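Alr4995 protein (Nostoc sp., PDB 6LRF) probably works as a bifunctional enzyme, combining arginine dihydrolase activity of the guanidino-group-modifying family with ornithine cyclodeaminase activity. Local coordinates at residues V221-S233 with G244-L256. Sequence-based numbering, arbitrary orientation.
Sequences VNVESIVIMNKAS and GFQVLETPLTEFL
Ile-226 to Met-229 and Gln-246 to Glu-249 pair as parallel strands of a beta-alpha-beta unit, joined by helix 234-242, within the dimethylarginine dimethylhydrolase-like region. Gln-246 N gives to Ser-225 O (2.8 Å), Val-227 N to Gln-246 O, Leu-248 N to Val-227 O and Met-229 N to Leu-248 O; a weak bond from Thr-250 N to Met-229 O ends the run. Apolar side chains pack on both faces. On one, Ile-226 CG2 meets Leu-248 CD2 at 3.5 Å, and Ile-228 and Leu-248 both rest on Ile-47 of helix 34-49; on the other, Val-227 CG2 touches Val-247 CG2 (3.7 Å), and Val-247 also packs on Leu-240 of helix 234-242. The Phe-245 ring turns its edge to Glu-224 O. Beyond the strands, side chains hold the loops. Buried Asn-230 accepts the N-H of Leu-252 on OD1 (3.1 Å), tilted 33° from the carbonyl plane, and gives ND2 to Asn-215 O; chi1 of 177° swings its amide toward the 252-256 turn, against Leu-256 CD1. A leucine here would probably leave Leu-252 N and Asn-215 O without these partners. The extended Glu-249 side chain offers the anti lone pair of OE2 to Ala-232 N, 2.8 Å away, in a bond nearly straight at 175°.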
ATOM      1  N   VAL B 221     -26.539   2.208  44.062  1.00 35.03           N
ATOM      2  CA  VAL B 221     -27.740   1.986  44.858  1.00 31.59           C
ATOM      3  C   VAL B 221     -28.520   3.289  44.971  1.00 38.52           C
ATOM      4  O   VAL B 221     -27.963   4.335  45.306  1.00 39.93           O
ATOM      5  CB  VAL B 221     -27.395   1.439  46.248  1.00 36.42           C
ATOM      6  CG1 VAL B 221     -28.657   1.184  47.048  1.00 38.47           C
ATOM      7  CG2 VAL B 221     -26.597   0.153  46.107  1.00 33.05           C
ATOM      8  N   ASN B 222     -29.807   3.224  44.652  1.00 34.21           N
ATOM      9  CA  ASN B 222     -30.680   4.383  44.696  1.00 35.97           C
ATOM     10  C   ASN B 222     -31.677   4.225  45.826  1.00 45.42           C
ATOM     11  O   ASN B 222     -32.467   3.278  45.828  1.00 46.08           O
ATOM     12  CB  ASN B 222     -31.410   4.561  43.357  1.00 35.38           C
ATOM     13  CG  ASN B 222     -32.222   5.851  43.284  1.00 42.91           C
ATOM     14  OD1 ASN B 222     -33.285   5.895  42.652  1.00 39.53           O
ATOM     15  ND2 ASN B 222     -31.719   6.909  43.922  1.00 42.25           N
ATOM     16  N   VAL B 223     -31.618   5.131  46.800  1.00 39.86           N
ATOM     17  CA  VAL B 223     -32.632   5.197  47.846  1.00 44.38           C
ATOM     18  C   VAL B 223     -33.312   6.568  47.773  1.00 43.51           C
ATOM     19  O   VAL B 223     -32.785   7.565  48.272  1.00 44.27           O
ATOM     20  CB  VAL B 223     -32.033   4.955  49.240  1.00 44.19           C
ATOM     21  CG1 VAL B 223     -33.103   4.424  50.182  1.00 52.34           C
ATOM     22  CG2 VAL B 223     -30.894   3.953  49.154  1.00 43.54           C
ATOM     23  N   GLU B 224     -34.481   6.593  47.138  1.00 46.17           N
ATOM     24  CA  GLU B 224     -35.160   7.818  46.682  1.00 50.98           C
ATOM     25  C   GLU B 224     -34.185   8.828  46.076  1.00 50.98           C
ATOM     26  O   GLU B 224     -33.806   8.696  44.915  1.00 45.05           O
ATOM     27  CB  GLU B 224     -35.966   8.469  47.817  1.00 56.42           C
ATOM     28  CG  GLU B 224     -36.726   9.788  47.448  1.00 65.94           C
ATOM     29  CD  GLU B 224     -37.228   9.862  45.988  1.00 72.49           C
ATOM     30  OE1 GLU B 224     -37.914   8.914  45.534  1.00 72.97           O
ATOM     31  OE2 GLU B 224     -36.961  10.882  45.298  1.00 64.37           O
ATOM     32  N   SER B 225     -33.771   9.828  46.849  1.00 49.78           N
ATOM     33  CA  SER B 225     -32.926  10.877  46.292  1.00 51.43           C
ATOM     34  C   SER B 225     -31.465  10.665  46.620  1.00 45.01           C
ATOM     35  O   SER B 225     -30.623  11.472  46.248  1.00 46.33           O
ATOM     36  CB  SER B 225     -33.393  12.250  46.773  1.00 54.87           C
ATOM     37  OG  SER B 225     -34.548  12.636  46.048  1.00 56.71           O
ATOM     38  N   ILE B 226     -31.171   9.568  47.307  1.00 41.92           N
ATOM     39  CA  ILE B 226     -29.788   9.203  47.576  1.00 41.75           C
ATOM     40  C   ILE B 226     -29.268   8.262  46.491  1.00 47.10           C
ATOM     41  O   ILE B 226     -29.987   7.360  46.044  1.00 41.13           O
ATOM     42  CB  ILE B 226     -29.630   8.513  48.938  1.00 43.48           C
ATOM     43  CG1 ILE B 226     -30.416   9.262  50.015  1.00 51.84           C
ATOM     44  CG2 ILE B 226     -28.159   8.353  49.287  1.00 43.24           C
ATOM     45  CD1 ILE B 226     -30.180  10.750  50.055  1.00 52.49           C
ATOM     46  N   VAL B 227     -28.032   8.486  46.053  1.00 46.22           N
ATOM     47  CA  VAL B 227     -27.350   7.515  45.209  1.00 44.99           C
ATOM     48  C   VAL B 227     -25.994   7.179  45.810  1.00 47.05           C
ATOM     49  O   VAL B 227     -25.142   8.048  45.987  1.00 50.86           O
ATOM     50  CB  VAL B 227     -27.194   8.012  43.750  1.00 46.23           C
ATOM     51  CG1 VAL B 227     -28.527   7.909  43.031  1.00 44.05           C
ATOM     52  CG2 VAL B 227     -26.662   9.444  43.696  1.00 44.95           C
ATOM     53  N   ILE B 228     -25.822   5.911  46.162  1.00 44.07           N
ATOM     54  CA  ILE B 228     -24.576   5.431  46.741  1.00 43.65           C
ATOM     55  C   ILE B 228     -23.780   4.689  45.682  1.00 47.56           C
ATOM     56  O   ILE B 228     -24.345   3.938  44.878  1.00 43.60           O
ATOM     57  CB  ILE B 228     -24.821   4.494  47.930  1.00 39.19           C
ATOM     58  CG1 ILE B 228     -25.773   5.143  48.935  1.00 48.99           C
ATOM     59  CG2 ILE B 228     -23.506   4.125  48.596  1.00 39.99           C
ATOM     60  CD1 ILE B 228     -26.367   4.157  49.931  1.00 42.48           C
HETATM   61  N   MSE B 229     -22.467   4.885  45.688  1.00 46.92           N
HETATM   62  CA  MSE B 229     -21.617   4.274  44.680  1.00 49.85           C
HETATM   63  C   MSE B 229     -20.155   4.292  45.065  1.00 49.76           C
HETATM   64  O   MSE B 229     -19.781   4.852  46.092  1.00 52.31           O
HETATM   65  CB  MSE B 229     -21.796   4.994  43.351  1.00 54.04           C
HETATM   66  CG  MSE B 229     -21.901   6.504  43.507  1.00 56.83           C
HETATM   67 SE   MSE B 229     -21.811   7.345  41.762  1.00 97.81          SE
HETATM   68  CE  MSE B 229     -20.161   6.488  41.169  1.00 60.82           C
ATOM     69  N   ASN B 230     -19.331   3.698  44.209  1.00 48.68           N
ATOM     70  CA  ASN B 230     -17.901   3.610  44.451  1.00 51.99           C
ATOM     71  C   ASN B 230     -17.203   4.973  44.384  1.00 57.04           C
ATOM     72  O   ASN B 230     -16.738   5.487  45.405  1.00 57.00           O
ATOM     73  CB  ASN B 230     -17.259   2.652  43.450  1.00 51.75           C
ATOM     74  CG  ASN B 230     -15.754   2.567  43.614  1.00 51.83           C
ATOM     75  OD1 ASN B 230     -15.239   2.544  44.734  1.00 47.93           O
ATOM     76  ND2 ASN B 230     -15.039   2.546  42.496  1.00 55.05           N
ATOM     77  N   LYS B 231     -17.135   5.546  43.184  1.00 55.25           N
ATOM     78  CA  LYS B 231     -16.382   6.780  42.945  1.00 56.40           C
ATOM     79  C   LYS B 231     -16.955   7.535  41.757  1.00 59.99           C
ATOM     80  O   LYS B 231     -17.082   6.968  40.669  1.00 62.45           O
ATOM     81  CB  LYS B 231     -14.893   6.472  42.701  1.00 59.39           C
ATOM     82  CG  LYS B 231     -13.927   7.194  43.637  1.00 64.24           C
ATOM     83  CD  LYS B 231     -12.669   6.351  43.910  1.00 63.16           C
ATOM     84  CE  LYS B 231     -12.927   5.324  45.027  1.00 60.65           C
ATOM     85  NZ  LYS B 231     -11.745   4.503  45.413  1.00 59.05           N
ATOM     86  N   ALA B 232     -17.297   8.806  41.962  1.00 56.82           N
ATOM     87  CA  ALA B 232     -17.876   9.632  40.899  1.00 59.46           C
ATOM     88  C   ALA B 232     -16.967  10.800  40.508  1.00 54.82           C
ATOM     89  O   ALA B 232     -16.289  11.377  41.353  1.00 54.36           O
ATOM     90  CB  ALA B 232     -19.251  10.159  41.327  1.00 52.02           C
ATOM     91  N   SER B 233     -16.964  11.145  39.223  1.00 58.01           N
ATOM     92  CA  SER B 233     -16.256  12.326  38.734  1.00 53.96           C
ATOM     93  C   SER B 233     -16.955  13.615  39.177  1.00 57.24           C
ATOM     94  O   SER B 233     -18.126  13.591  39.571  1.00 54.06           O
ATOM     95  CB  SER B 233     -16.167  12.299  37.210  1.00 52.65           C
ATOM     96  OG  SER B 233     -17.426  12.622  36.638  1.00 47.36           O
ATOM     97  N   GLY B 244     -31.059  17.070  41.394  1.00 55.06           N
ATOM     98  CA  GLY B 244     -31.552  16.868  42.745  1.00 51.54           C
ATOM     99  C   GLY B 244     -31.211  15.571  43.464  1.00 51.88           C
ATOM    100  O   GLY B 244     -31.782  15.296  44.515  1.00 54.00           O
ATOM    101  N   PHE B 245     -30.299  14.773  42.913  1.00 53.63           N
ATOM    102  CA  PHE B 245     -29.812  13.578  43.607  1.00 51.39           C
ATOM    103  C   PHE B 245     -28.662  13.926  44.552  1.00 52.78           C
ATOM    104  O   PHE B 245     -27.795  14.727  44.206  1.00 50.67           O
ATOM    105  CB  PHE B 245     -29.333  12.514  42.616  1.00 49.25           C
ATOM    106  CG  PHE B 245     -30.434  11.834  41.865  1.00 48.68           C
ATOM    107  CD1 PHE B 245     -31.274  10.933  42.505  1.00 48.11           C
ATOM    108  CD2 PHE B 245     -30.618  12.074  40.511  1.00 48.76           C
ATOM    109  CE1 PHE B 245     -32.291  10.292  41.811  1.00 44.39           C
ATOM    110  CE2 PHE B 245     -31.628  11.436  39.809  1.00 45.73           C
ATOM    111  CZ  PHE B 245     -32.469  10.543  40.462  1.00 41.42           C
ATOM    112  N   GLN B 246     -28.644  13.313  45.735  1.00 50.30           N
ATOM    113  CA  GLN B 246     -27.517  13.471  46.648  1.00 51.39           C
ATOM    114  C   GLN B 246     -26.570  12.289  46.497  1.00 48.26           C
ATOM    115  O   GLN B 246     -26.965  11.131  46.671  1.00 44.47           O
ATOM    116  CB  GLN B 246     -27.979  13.605  48.108  1.00 48.83           C
ATOM    117  CG  GLN B 246     -26.906  13.166  49.098  1.00 51.51           C
ATOM    118  CD  GLN B 246     -27.276  13.356  50.567  1.00 63.22           C
ATOM    119  OE1 GLN B 246     -28.415  13.114  50.983  1.00 62.82           O
ATOM    120  NE2 GLN B 246     -26.292  13.765  51.368  1.00 65.46           N
ATOM    121  N   VAL B 247     -25.316  12.591  46.177  1.00 46.29           N
ATOM    122  CA  VAL B 247     -24.338  11.552  45.884  1.00 48.00           C
ATOM    123  C   VAL B 247     -23.475  11.172  47.079  1.00 52.86           C
ATOM    124  O   VAL B 247     -22.678  11.973  47.559  1.00 53.24           O
ATOM    125  CB  VAL B 247     -23.405  11.974  44.741  1.00 50.11           C
ATOM    126  CG1 VAL B 247     -22.308  10.934  44.550  1.00 47.45           C
ATOM    127  CG2 VAL B 247     -24.204  12.191  43.452  1.00 49.39           C
ATOM    128  N   LEU B 248     -23.640   9.937  47.545  1.00 52.72           N
ATOM    129  CA  LEU B 248     -22.791   9.360  48.586  1.00 50.42           C
ATOM    130  C   LEU B 248     -21.771   8.413  47.965  1.00 51.47           C
ATOM    131  O   LEU B 248     -22.134   7.483  47.244  1.00 53.33           O
ATOM    132  CB  LEU B 248     -23.634   8.601  49.618  1.00 51.58           C
ATOM    133  CG  LEU B 248     -24.285   9.315  50.808  1.00 56.30           C
ATOM    134  CD1 LEU B 248     -24.896  10.643  50.422  1.00 53.47           C
ATOM    135  CD2 LEU B 248     -25.341   8.425  51.434  1.00 46.86           C
ATOM    136  N   GLU B 249     -20.494   8.644  48.231  1.00 51.36           N
ATOM    137  CA  GLU B 249     -19.464   7.718  47.777  1.00 53.34           C
ATOM    138  C   GLU B 249     -19.017   6.838  48.937  1.00 53.46           C
ATOM    139  O   GLU B 249     -19.313   7.128  50.094  1.00 56.68           O
ATOM    140  CB  GLU B 249     -18.274   8.474  47.178  1.00 53.70           C
ATOM    141  CG  GLU B 249     -18.629   9.302  45.951  1.00 58.29           C
ATOM    142  CD  GLU B 249     -17.508  10.239  45.517  1.00 62.11           C
ATOM    143  OE1 GLU B 249     -17.183  11.175  46.280  1.00 62.86           O
ATOM    144  OE2 GLU B 249     -16.955  10.043  44.411  1.00 60.46           O
ATOM    145  N   THR B 250     -18.332   5.747  48.610  1.00 57.37           N
ATOM    146  CA  THR B 250     -17.711   4.861  49.594  1.00 57.12           C
ATOM    147  C   THR B 250     -16.817   3.893  48.828  1.00 55.04           C
ATOM    148  O   THR B 250     -17.268   3.237  47.885  1.00 53.86           O
ATOM    149  CB  THR B 250     -18.752   4.078  50.473  1.00 57.60           C
ATOM    150  OG1 THR B 250     -18.074   3.106  51.287  1.00 55.08           O
ATOM    151  CG2 THR B 250     -19.814   3.374  49.612  1.00 49.24           C
ATOM    152  N   PRO B 251     -15.535   3.819  49.212  1.00 54.09           N
ATOM    153  CA  PRO B 251     -14.599   2.967  48.474  1.00 50.74           C
ATOM    154  C   PRO B 251     -15.025   1.503  48.510  1.00 46.15           C
ATOM    155  O   PRO B 251     -15.375   0.998  49.584  1.00 44.86           O
ATOM    156  CB  PRO B 251     -13.269   3.180  49.212  1.00 49.23           C
ATOM    157  CG  PRO B 251     -13.655   3.600  50.576  1.00 47.04           C
ATOM    158  CD  PRO B 251     -14.919   4.409  50.412  1.00 52.69           C
ATOM    159  N   LEU B 252     -15.012   0.856  47.342  1.00 44.66           N
ATOM    160  CA  LEU B 252     -15.371  -0.555  47.200  1.00 47.01           C
ATOM    161  C   LEU B 252     -14.398  -1.238  46.252  1.00 44.03           C
ATOM    162  O   LEU B 252     -14.759  -2.186  45.553  1.00 38.16           O
ATOM    163  CB  LEU B 252     -16.805  -0.712  46.677  1.00 41.32           C
ATOM    164  CG  LEU B 252     -17.953  -0.287  47.592  1.00 42.30           C
ATOM    165  CD1 LEU B 252     -19.207  -0.005  46.776  1.00 43.06           C
ATOM    166  CD2 LEU B 252     -18.231  -1.354  48.647  1.00 41.45           C
ATOM    167  N   THR B 253     -13.161  -0.747  46.234  1.00 44.32           N
ATOM    168  CA  THR B 253     -12.146  -1.223  45.289  1.00 43.12           C
ATOM    169  C   THR B 253     -11.835  -2.713  45.430  1.00 43.06           C
ATOM    170  O   THR B 253     -11.459  -3.365  44.457  1.00 41.93           O
ATOM    171  CB  THR B 253     -10.820  -0.428  45.440  1.00 47.84           C
ATOM    172  OG1 THR B 253     -10.298  -0.594  46.768  1.00 48.61           O
ATOM    173  CG2 THR B 253     -11.045   1.064  45.152  1.00 41.25           C
ATOM    174  N   GLU B 254     -11.999  -3.254  46.633  1.00 43.51           N
ATOM    175  CA  GLU B 254     -11.721  -4.672  46.865  1.00 45.83           C
ATOM    176  C   GLU B 254     -12.751  -5.570  46.178  1.00 45.32           C
ATOM    177  O   GLU B 254     -12.502  -6.752  45.936  1.00 45.86           O
ATOM    178  CB  GLU B 254     -11.687  -4.971  48.367  1.00 46.74           C
ATOM    179  CG  GLU B 254     -10.733  -6.083  48.754  1.00 54.64           C
ATOM    180  CD  GLU B 254      -9.292  -5.784  48.354  1.00 60.87           C
ATOM    181  OE1 GLU B 254      -8.918  -4.588  48.271  1.00 56.24           O
ATOM    182  OE2 GLU B 254      -8.531  -6.751  48.120  1.00 65.00           O
ATOM    183  N   PHE B 255     -13.917  -5.016  45.866  1.00 42.69           N
ATOM    184  CA  PHE B 255     -14.931  -5.818  45.200  1.00 45.30           C
ATOM    185  C   PHE B 255     -14.892  -5.558  43.707  1.00 41.34           C
ATOM    186  O   PHE B 255     -15.343  -6.397  42.920  1.00 42.04           O
ATOM    187  CB  PHE B 255     -16.318  -5.547  45.789  1.00 39.05           C
ATOM    188  CG  PHE B 255     -16.461  -6.032  47.197  1.00 41.09           C
ATOM    189  CD1 PHE B 255     -16.693  -7.376  47.460  1.00 38.15           C
ATOM    190  CD2 PHE B 255     -16.318  -5.153  48.266  1.00 42.24           C
ATOM    191  CE1 PHE B 255     -16.808  -7.836  48.773  1.00 37.31           C
ATOM    192  CE2 PHE B 255     -16.427  -5.608  49.575  1.00 44.34           C
ATOM    193  CZ  PHE B 255     -16.674  -6.952  49.825  1.00 39.92           C
ATOM    194  N   LEU B 256     -14.319  -4.418  43.316  1.00 39.36           N
ATOM    195  CA  LEU B 256     -14.083  -4.152  41.896  1.00 43.45           C
ATOM    196  C   LEU B 256     -13.128  -5.198  41.331  1.00 42.70           C
ATOM    197  O   LEU B 256     -13.086  -5.404  40.126  1.00 45.33           O
ATOM    198  CB  LEU B 256     -13.524  -2.744  41.669  1.00 44.36           C
ATOM    199  CG  LEU B 256     -14.474  -1.695  41.075  1.00 47.28           C
ATOM    200  CD1 LEU B 256     -15.431  -1.167  42.129  1.00 45.10           C
ATOM    201  CD2 LEU B 256     -13.717  -0.542  40.401  1.00 43.73           C
TER